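PDB 2RA8: WGR domain-containing protein from Bacteroides fragilis, which is of unknown function but joins a WGR domain, a module probably involved in nucleic-acid binding as in other WGR proteins, to leucine-rich repeats. Local coordinates for residues 217-221 / 250-254; 226-230 / 260-264; 254-260 / 281-287. The contacts are given in a common frame with arbitrary orientation. Residues are numbered along the deposited sequence.

Interaction 1: 217-221 / 250-254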
loop_
_atom_site.group_PDB
_atom_site.type_symbol
_atom_site.label_atom_id
_atom_site.label_comp_id
_atom_site.label_asym_id
_atom_site.label_seq_id
_atom_site.Cartn_x
_atom_site.Cartn_y
_atom_site.Cartn_z
ATOM N N ASP A 217 -7.903 -34.559 -1.324
ATOM C CA ASP A 217 -8.998 -34.612 -2.277
ATOM C C ASP A 217 -9.769 -33.328 -2.116
ATOM O O ASP A 217 -10.304 -33.039 -1.045
ATOM C CB ASP A 217 -9.897 -35.819 -1.998
ATOM C CG ASP A 217 -9.158 -37.139 -2.153
ATOM O OD1 ASP A 217 -8.636 -37.407 -3.263
ATOM O OD2 ASP A 217 -9.094 -37.905 -1.168
ATOM N N LEU A 218 -9.803 -32.537 -3.179
ATOM C CA LEU A 218 -10.501 -31.260 -3.165
ATOM C C LEU A 218 -11.446 -31.211 -4.337
ATOM O O LEU A 218 -11.331 -30.340 -5.200
ATOM C CB LEU A 218 -9.471 -30.113 -3.276
ATOM C CG LEU A 218 -8.309 -30.177 -2.285
ATOM C CD1 LEU A 218 -7.287 -29.094 -2.576
ATOM C CD2 LEU A 218 -8.852 -30.016 -0.869
ATOM N N PRO A 219 -12.420 -32.137 -4.388
ATOM C CA PRO A 219 -13.370 -32.162 -5.502
ATOM C C PRO A 219 -14.191 -30.919 -5.721
ATOM O O PRO A 219 -14.552 -30.607 -6.853
ATOM C CB PRO A 219 -14.248 -33.370 -5.179
ATOM C CG PRO A 219 -14.302 -33.334 -3.685
ATOM C CD PRO A 219 -12.848 -33.064 -3.322
ATOM N N ASN A 220 -14.509 -30.199 -4.652
ATOM C CA ASN A 220 -15.320 -28.993 -4.803
ATOM C C ASN A 220 -14.517 -27.719 -4.897
ATOM O O ASN A 220 -15.089 -26.633 -4.909
ATOM C CB ASN A 220 -16.315 -28.871 -3.651
ATOM C CG ASN A 220 -17.276 -30.051 -3.588
ATOM O OD1 ASN A 220 -17.811 -30.482 -4.617
ATOM N ND2 ASN A 220 -17.506 -30.566 -2.385
ATOM N N LEU A 221 -13.192 -27.835 -4.964
ATOM C CA LEU A 221 -12.344 -26.643 -5.060
ATOM C C LEU A 221 -12.690 -25.855 -6.321
ATOM O O LEU A 221 -12.886 -26.433 -7.393
ATOM C CB LEU A 221 -10.867 -27.044 -5.098
ATOM C CG LEU A 221 -9.877 -25.897 -4.858
ATOM C CD1 LEU A 221 -10.022 -25.413 -3.433
ATOM C CD2 LEU A 221 -8.463 -26.365 -5.100
ATOM N N ARG A 250 -8.553 -34.124 -11.292
ATOM C CA ARG A 250 -8.214 -33.776 -9.915
ATOM C C ARG A 250 -9.119 -32.696 -9.347
ATOM O O ARG A 250 -9.619 -32.819 -8.223
ATOM C CB ARG A 250 -6.758 -33.316 -9.832
ATOM C CG ARG A 250 -6.288 -32.969 -8.414
ATOM C CD ARG A 250 -4.837 -32.515 -8.420
ATOM N NE ARG A 250 -3.954 -33.542 -8.958
ATOM C CZ ARG A 250 -3.584 -34.631 -8.294
ATOM N NH1 ARG A 250 -4.015 -34.835 -7.055
ATOM N NH2 ARG A 250 -2.793 -35.525 -8.874
ATOM N N PHE A 251 -9.341 -31.641 -10.129
ATOM C CA PHE A 251 -10.178 -30.513 -9.718
ATOM C C PHE A 251 -11.279 -30.323 -10.732
ATOM O O PHE A 251 -11.246 -29.381 -11.533
ATOM C CB PHE A 251 -9.316 -29.232 -9.648
ATOM C CG PHE A 251 -8.151 -29.333 -8.695
ATOM C CD1 PHE A 251 -6.862 -29.022 -9.114
ATOM C CD2 PHE A 251 -8.346 -29.712 -7.373
ATOM C CE1 PHE A 251 -5.785 -29.088 -8.228
ATOM C CE2 PHE A 251 -7.268 -29.777 -6.484
ATOM C CZ PHE A 251 -5.992 -29.464 -6.917
ATOM N N PRO A 252 -12.294 -31.203 -10.720
ATOM C CA PRO A 252 -13.392 -31.084 -11.682
ATOM C C PRO A 252 -14.251 -29.836 -11.606
ATOM O O PRO A 252 -15.016 -29.554 -12.527
ATOM C CB PRO A 252 -14.191 -32.369 -11.446
ATOM C CG PRO A 252 -13.974 -32.624 -9.988
ATOM C CD PRO A 252 -12.497 -32.363 -9.835
ATOM N N ASN A 253 -14.138 -29.075 -10.524
ATOM C CA ASN A 253 -14.941 -27.859 -10.393
ATOM C C ASN A 253 -14.118 -26.594 -10.334
ATOM O O ASN A 253 -14.652 -25.521 -10.070
ATOM C CB ASN A 253 -15.834 -27.935 -9.150
ATOM C CG ASN A 253 -16.912 -29.000 -9.274
ATOM O OD1 ASN A 253 -17.746 -28.950 -10.171
ATOM N ND2 ASN A 253 -16.895 -29.967 -8.370
ATOM N N LEU A 254 -12.820 -26.710 -10.587
ATOM C CA LEU A 254 -11.935 -25.541 -10.550
ATOM C C LEU A 254 -12.300 -24.513 -11.625
ATOM O O LEU A 254 -12.601 -24.875 -12.765
ATOM C CB LEU A 254 -10.484 -25.976 -10.734
ATOM C CG LEU A 254 -9.433 -24.974 -10.242
ATOM C CD1 LEU A 254 -9.406 -24.956 -8.720
ATOM C CD2 LEU A 254 -8.071 -25.358 -10.779
HETATM O O HOH W 1 -8.134 -33.255 -5.509
HETATM O O HOH W 2 -12.586 -29.027 -8.239
#
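Equivalent turns in successive repeats often stack almost in register, and these two loops are a good example. Leu218 to Leu221 and Phe251 to Leu254 are both type I beta turns, closed by Leu221 N to Leu218 O (3.1 Å) and Leu254 N to Phe251 O (3.2 Å). They lie one above the other, with CA-CA distances of 5.7 Å for Asn220-Asn253 and 5.6 Å for Leu221-Leu254. Each turn carries a Pro-Asn-Leu sequence and delivers its last leucine to the approach of a sheet strand, 223-227 or 256-260.

Inward, Leu221 CD2 makes an off-centre CH-pi contact with the Phe251 ring, 4.3 Å from its centroid, and also meets Leu254 CD1 at 4.0 Å. Leu218 CB packs on Phe251 CE2 at 3.9 Å. Leu224 of strand 223-227 touches both Phe251 and Leu254, so this apolar cluster runs on into the sheet.

Outward, the one direct hydrogen bond between the turns is Asn253 ND2 to Pro219 O, 2.9 Å. Water 2 donates to Pro219 O (2.9 Å) and Leu221 O (2.7 Å) and accepts from Asn253 N (2.8 Å); water 1 links Leu218 N (3.0 Å) to Arg250 O (3.1 Å). The turns share no backbone-backbone hydrogen bond; an asparagine side chain and two waters link their polar groups, while leucine and phenylalanine supply the apolar packing beneath.

Interaction 2: 226-230 / 260-264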
loop_
_atom_site.group_PDB
_atom_site.type_symbol
_atom_site.label_atom_id
_atom_site.label_comp_id
_atom_site.label_asym_id
_atom_site.label_seq_id
_atom_site.Cartn_x
_atom_site.Cartn_y
_atom_site.Cartn_z
ATOM N N LEU A 226 -1.328 -20.452 -5.875
ATOM C CA LEU A 226 -0.103 -20.786 -5.168
ATOM C C LEU A 226 1.025 -19.889 -5.588
ATOM O O LEU A 226 1.301 -19.750 -6.783
ATOM C CB LEU A 226 0.313 -22.235 -5.461
ATOM C CG LEU A 226 -0.653 -23.376 -5.109
ATOM C CD1 LEU A 226 -0.088 -24.693 -5.631
ATOM C CD2 LEU A 226 -0.874 -23.437 -3.597
ATOM N N TYR A 227 1.676 -19.261 -4.616
ATOM C CA TYR A 227 2.834 -18.409 -4.900
ATOM C C TYR A 227 4.056 -19.319 -4.915
ATOM O O TYR A 227 4.316 -20.036 -3.942
ATOM C CB TYR A 227 3.005 -17.334 -3.805
ATOM C CG TYR A 227 2.089 -16.138 -3.956
ATOM C CD1 TYR A 227 0.703 -16.296 -4.026
ATOM C CD2 TYR A 227 2.614 -14.848 -4.041
ATOM C CE1 TYR A 227 -0.139 -15.198 -4.186
ATOM C CE2 TYR A 227 1.787 -13.743 -4.197
ATOM C CZ TYR A 227 0.417 -13.927 -4.273
ATOM O OH TYR A 227 -0.396 -12.843 -4.467
ATOM N N VAL A 228 4.803 -19.307 -6.018
ATOM C CA VAL A 228 5.990 -20.148 -6.147
ATOM C C VAL A 228 7.154 -19.638 -5.332
ATOM O O VAL A 228 7.799 -20.396 -4.604
ATOM C CB VAL A 228 6.448 -20.250 -7.618
ATOM C CG1 VAL A 228 7.673 -21.165 -7.721
ATOM C CG2 VAL A 228 5.314 -20.786 -8.477
ATOM N N GLY A 229 7.439 -18.348 -5.454
ATOM C CA GLY A 229 8.547 -17.779 -4.711
ATOM C C GLY A 229 9.876 -18.235 -5.289
ATOM O O GLY A 229 9.914 -18.815 -6.371
ATOM N N VAL A 230 10.968 -18.002 -4.568
ATOM C CA VAL A 230 12.287 -18.377 -5.076
ATOM C C VAL A 230 13.028 -19.418 -4.265
ATOM O O VAL A 230 12.663 -19.721 -3.127
ATOM C CB VAL A 230 13.175 -17.124 -5.220
ATOM C CG1 VAL A 230 12.659 -16.254 -6.356
ATOM C CG2 VAL A 230 13.171 -16.336 -3.919
ATOM N N VAL A 260 1.639 -18.523 -9.446
ATOM C CA VAL A 260 2.163 -17.176 -9.583
ATOM C C VAL A 260 3.441 -16.888 -8.877
ATOM O O VAL A 260 3.993 -17.731 -8.179
ATOM C CB VAL A 260 1.117 -16.174 -9.042
ATOM C CG1 VAL A 260 -0.211 -16.370 -9.746
ATOM C CG2 VAL A 260 0.942 -16.376 -7.530
ATOM N N ASP A 261 3.923 -15.665 -9.064
ATOM C CA ASP A 261 5.133 -15.210 -8.398
ATOM C C ASP A 261 6.332 -16.126 -8.608
ATOM O O ASP A 261 7.086 -16.404 -7.673
ATOM C CB ASP A 261 4.810 -15.059 -6.904
ATOM C CG ASP A 261 5.913 -14.370 -6.130
ATOM O OD1 ASP A 261 6.323 -13.256 -6.535
ATOM O OD2 ASP A 261 6.354 -14.946 -5.114
ATOM N N ALA A 262 6.521 -16.587 -9.845
ATOM C CA ALA A 262 7.635 -17.479 -10.180
ATOM C C ALA A 262 8.623 -16.840 -11.133
ATOM O O ALA A 262 8.244 -16.011 -11.961
ATOM C CB ALA A 262 7.098 -18.771 -10.806
ATOM N N GLU A 263 9.892 -17.230 -11.022
ATOM C CA GLU A 263 10.937 -16.718 -11.911
ATOM C C GLU A 263 10.707 -17.278 -13.289
ATOM O O GLU A 263 10.929 -16.605 -14.288
ATOM C CB GLU A 263 12.322 -17.139 -11.423
ATOM C CG GLU A 263 13.052 -16.063 -10.638
ATOM C CD GLU A 263 14.418 -16.516 -10.147
ATOM O OE1 GLU A 263 15.195 -17.067 -10.960
ATOM O OE2 GLU A 263 14.717 -16.311 -8.950
ATOM N N GLU A 264 10.249 -18.523 -13.346
ATOM C CA GLU A 264 9.957 -19.171 -14.620
ATOM C C GLU A 264 8.474 -19.092 -14.878
ATOM O O GLU A 264 7.795 -20.108 -15.038
ATOM C CB GLU A 264 10.406 -20.634 -14.589
ATOM C CG GLU A 264 11.907 -20.801 -14.382
ATOM C CD GLU A 264 12.346 -22.257 -14.398
ATOM O OE1 GLU A 264 12.166 -22.924 -15.439
ATOM O OE2 GLU A 264 12.872 -22.734 -13.369
HETATM O O HOH W 3 10.992 -19.013 -9.064
#
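Strand pairing can carry on for a few residues into the loops that follow, as it does here, where the C-terminal ends of neighbouring parallel strands in successive leucine-rich repeats meet. The touching parts run 17° from parallel. Leu226 begins the ladder with its carbonyl: Leu226 O accepts a nearly linear hydrogen bond from Val260 N at 3.0 Å. Its side chain packs against Ile200 of strand 197-201 and Ile259 of strand 256-260.

Tyr227 is bridged to Val260, their CA atoms 4.9 Å apart and both side chains on the same face of the sheet. Val260 CG2 lies over the tyrosine ring, 3.7 Å from its centroid and 18° off the normal, a clear CH-pi contact; Asp261 CB approaches Tyr227 CD2 at 3.6 Å. Leu355, which probably belongs to the C-terminal purification tag, also touches Tyr227, and its amide is bound by Asp261 OD1.

At Val228 the amide bonds to Val260 O (2.8 Å), and CG2 packs on Ala262 CB at 3.6 Å. The backbone then bends: Gly229 adopts a positive phi of 72°, favourable for glycine, and Asp261, its hydrogen-bonding partner, also has positive phi, 54°. Gly229 N still reaches Asp261 O at 3.0 Å, though less linearly. Water 3 carries the link onward, donating to Gly229 O and accepting from Glu263 N, each at 2.9 Å. Finally Val230 CG1 meets Glu263 OE2 at 3.3 Å.

Backbone links thus continue past the last bridge, first direct and then through water, with valine, alanine and tyrosine packing alongside.

Interaction 3: 254-260 / 281-287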
loop_
_atom_site.group_PDB
_atom_site.type_symbol
_atom_site.label_atom_id
_atom_site.label_comp_id
_atom_site.label_asym_id
_atom_site.label_seq_id
_atom_site.Cartn_x
_atom_site.Cartn_y
_atom_site.Cartn_z
ATOM N N LEU A 254 -12.820 -26.710 -10.587
ATOM C CA LEU A 254 -11.935 -25.541 -10.550
ATOM C C LEU A 254 -12.300 -24.513 -11.625
ATOM O O LEU A 254 -12.601 -24.875 -12.765
ATOM C CB LEU A 254 -10.484 -25.976 -10.734
ATOM C CG LEU A 254 -9.433 -24.974 -10.242
ATOM C CD1 LEU A 254 -9.406 -24.956 -8.720
ATOM C CD2 LEU A 254 -8.071 -25.358 -10.779
ATOM N N LYS A 255 -12.303 -23.231 -11.249
ATOM C CA LYS A 255 -12.623 -22.131 -12.167
ATOM C C LYS A 255 -11.464 -21.162 -12.270
ATOM O O LYS A 255 -11.240 -20.551 -13.315
ATOM C CB LYS A 255 -13.833 -21.331 -11.676
ATOM C CG LYS A 255 -15.159 -22.056 -11.714
ATOM C CD LYS A 255 -16.290 -21.135 -11.267
ATOM C CE LYS A 255 -17.635 -21.853 -11.261
ATOM N NZ LYS A 255 -17.655 -23.003 -10.312
ATOM N N TRP A 256 -10.746 -20.998 -11.164
ATOM C CA TRP A 256 -9.603 -20.091 -11.108
ATOM C C TRP A 256 -8.390 -20.875 -10.688
ATOM O O TRP A 256 -8.373 -21.496 -9.625
ATOM C CB TRP A 256 -9.885 -18.955 -10.092
ATOM C CG TRP A 256 -8.811 -17.890 -9.959
ATOM C CD1 TRP A 256 -7.474 -18.089 -9.771
ATOM C CD2 TRP A 256 -9.015 -16.470 -9.943
ATOM N NE1 TRP A 256 -6.826 -16.875 -9.638
ATOM C CE2 TRP A 256 -7.747 -15.871 -9.738
ATOM C CE3 TRP A 256 -10.139 -15.650 -10.084
ATOM C CZ2 TRP A 256 -7.584 -14.485 -9.667
ATOM C CZ3 TRP A 256 -9.975 -14.272 -10.017
ATOM C CH2 TRP A 256 -8.704 -13.704 -9.811
ATOM N N LEU A 257 -7.372 -20.886 -11.540
ATOM C CA LEU A 257 -6.122 -21.573 -11.230
ATOM C C LEU A 257 -4.984 -20.600 -11.391
ATOM O O LEU A 257 -4.911 -19.869 -12.383
ATOM C CB LEU A 257 -5.892 -22.758 -12.162
ATOM C CG LEU A 257 -4.517 -23.458 -12.080
ATOM C CD1 LEU A 257 -4.227 -23.972 -10.654
ATOM C CD2 LEU A 257 -4.512 -24.611 -13.070
ATOM N N GLY A 258 -4.090 -20.589 -10.411
ATOM C CA GLY A 258 -2.953 -19.698 -10.464
ATOM C C GLY A 258 -1.675 -20.241 -9.850
ATOM O O GLY A 258 -1.656 -20.726 -8.710
ATOM N N ILE A 259 -0.608 -20.198 -10.640
ATOM C CA ILE A 259 0.718 -20.598 -10.189
ATOM C C ILE A 259 1.388 -19.289 -10.497
ATOM O O ILE A 259 1.656 -18.966 -11.655
ATOM C CB ILE A 259 1.305 -21.749 -11.031
ATOM C CG1 ILE A 259 0.395 -22.987 -10.939
ATOM C CG2 ILE A 259 2.701 -22.085 -10.534
ATOM C CD1 ILE A 259 0.129 -23.457 -9.523
ATOM N N VAL A 260 1.639 -18.523 -9.446
ATOM C CA VAL A 260 2.163 -17.176 -9.583
ATOM C C VAL A 260 3.441 -16.888 -8.877
ATOM O O VAL A 260 3.993 -17.731 -8.179
ATOM C CB VAL A 260 1.117 -16.174 -9.042
ATOM C CG1 VAL A 260 -0.211 -16.370 -9.746
ATOM C CG2 VAL A 260 0.942 -16.376 -7.530
ATOM N N LEU A 281 -11.739 -23.737 -17.138
ATOM C CA LEU A 281 -11.380 -22.531 -16.390
ATOM C C LEU A 281 -11.997 -21.252 -16.861
ATOM O O LEU A 281 -12.292 -21.084 -18.036
ATOM C CB LEU A 281 -9.863 -22.334 -16.389
ATOM C CG LEU A 281 -8.994 -23.395 -15.710
ATOM C CD1 LEU A 281 -7.526 -23.003 -15.833
ATOM C CD2 LEU A 281 -9.389 -23.511 -14.251
ATOM N N GLU A 282 -12.192 -20.333 -15.926
ATOM C CA GLU A 282 -12.727 -19.023 -16.248
ATOM C C GLU A 282 -11.570 -18.068 -16.132
ATOM O O GLU A 282 -11.478 -17.090 -16.875
ATOM C CB GLU A 282 -13.799 -18.585 -15.247
ATOM C CG GLU A 282 -14.987 -19.513 -15.133
ATOM C CD GLU A 282 -16.107 -18.920 -14.298
ATOM O OE1 GLU A 282 -15.817 -18.334 -13.233
ATOM O OE2 GLU A 282 -17.280 -19.047 -14.704
ATOM N N THR A 283 -10.669 -18.352 -15.197
ATOM C CA THR A 283 -9.526 -17.472 -14.963
ATOM C C THR A 283 -8.175 -18.152 -14.979
ATOM O O THR A 283 -7.961 -19.164 -14.315
ATOM C CB THR A 283 -9.680 -16.734 -13.603
ATOM O OG1 THR A 283 -10.938 -16.047 -13.573
ATOM C CG2 THR A 283 -8.542 -15.717 -13.400
HETATM N N MSE A 284 -7.257 -17.593 -15.761
HETATM C CA MSE A 284 -5.891 -18.089 -15.849
HETATM C C MSE A 284 -5.106 -17.028 -15.112
HETATM O O MSE A 284 -5.076 -15.873 -15.517
HETATM C CB MSE A 284 -5.433 -18.164 -17.304
HETATM C CG MSE A 284 -4.005 -18.633 -17.482
HETATM SE SE MSE A 284 -3.439 -18.545 -19.337
HETATM C CE MSE A 284 -1.773 -17.616 -19.101
ATOM N N ASP A 285 -4.474 -17.420 -14.020
ATOM C CA ASP A 285 -3.731 -16.497 -13.171
ATOM C C ASP A 285 -2.251 -16.743 -13.308
ATOM O O ASP A 285 -1.744 -17.764 -12.858
ATOM C CB ASP A 285 -4.160 -16.725 -11.718
ATOM C CG ASP A 285 -3.798 -15.577 -10.790
ATOM O OD1 ASP A 285 -2.872 -14.786 -11.090
ATOM O OD2 ASP A 285 -4.451 -15.487 -9.730
ATOM N N ILE A 286 -1.556 -15.809 -13.947
ATOM C CA ILE A 286 -0.122 -15.914 -14.153
ATOM C C ILE A 286 0.490 -14.594 -13.800
ATOM O O ILE A 286 1.264 -14.022 -14.564
ATOM C CB ILE A 286 0.208 -16.261 -15.618
ATOM C CG1 ILE A 286 -0.518 -15.299 -16.560
ATOM C CG2 ILE A 286 -0.209 -17.704 -15.912
ATOM C CD1 ILE A 286 0.099 -15.207 -17.943
ATOM N N SER A 287 0.141 -14.109 -12.617
ATOM C CA SER A 287 0.629 -12.827 -12.125
ATOM C C SER A 287 1.831 -12.912 -11.224
ATOM O O SER A 287 2.360 -13.992 -10.958
ATOM C CB SER A 287 -0.492 -12.125 -11.366
ATOM O OG SER A 287 -0.956 -12.943 -10.308
#
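An interior strand of a parallel sheet pairs with two neighbours, and strand 256-260 does so with 283-285 on one edge and 223-227 on the other. The axes of 256-260 and 283-285 approach to 5.0 Å at 9°. Lys255 O is shared, accepting both Glu282 N (2.8 Å) and Thr283 N (3.0 Å). The ladder continues with Leu257 N to Thr283 O, weak at 3.3 Å, and Asp285 N to Leu257 O at 3.0 Å, then ends in a weak bond from Ile259 N to Asp285 O at 3.5 Å. The backbones of Trp256 and Gly258 pair instead with strand 223-227.

Among the side chains, Asp285 has both carboxylate oxygens engaged. OD2 accepts Trp256 NE1 at 2.8 Å; OD1 accepts Ser287 OG at 2.8 Å and, weakly, Ser287 N at 3.4 Å, besides Asn313 ND2. Lys255 NZ has its salt bridge with Glu222. Thr283 CG2 lies over the six-membered ring of Trp256, 3.6 Å from its centroid, in a CH-pi contact, and Lys223 makes a cation-pi contact with the same indole. Gly258 lets the strands come close: its CA is 4.3 Å from that of Asp285, where a CB would clash with Asp285 CB.

Behind the Trp256 and Asp285 face, Leu257 CB packs on Leu281 CD1 at 4.0 Å, while Phe272 of helix 265-274 covers Leu281 and Met284, a selenomethionine. Adjacent parallel strands connected through that helix form a beta-alpha-beta unit, the repeating element of the strand-and-helix architecture of leucine-rich repeats.

The three contacts span two successive junctions: interactions 1 and 2 at the two ends of one, interaction 3 at the next. Interaction 1 pairs the turns entering strands 223-227 and 256-260, interaction 2 their exits; the centres lie 22 Å apart, nearest atoms about 8 Å. Interaction 3 shares Leu254 with interaction 1 (centres 14 Å apart) and Val260 with interaction 2 (13 Å). Interactions 2 and 3 also touch through the probable hydrogen bonds Leu226 N to Gly258 O, 2.9 Å, and Asp261 N to Ser287 O, 3.0 Å, and through Val228 CG2 packing on Ile259 CG2 at 3.6 Å. Strand 256-260 thus connects all three, with 223-227 and 283-285 on its two edges.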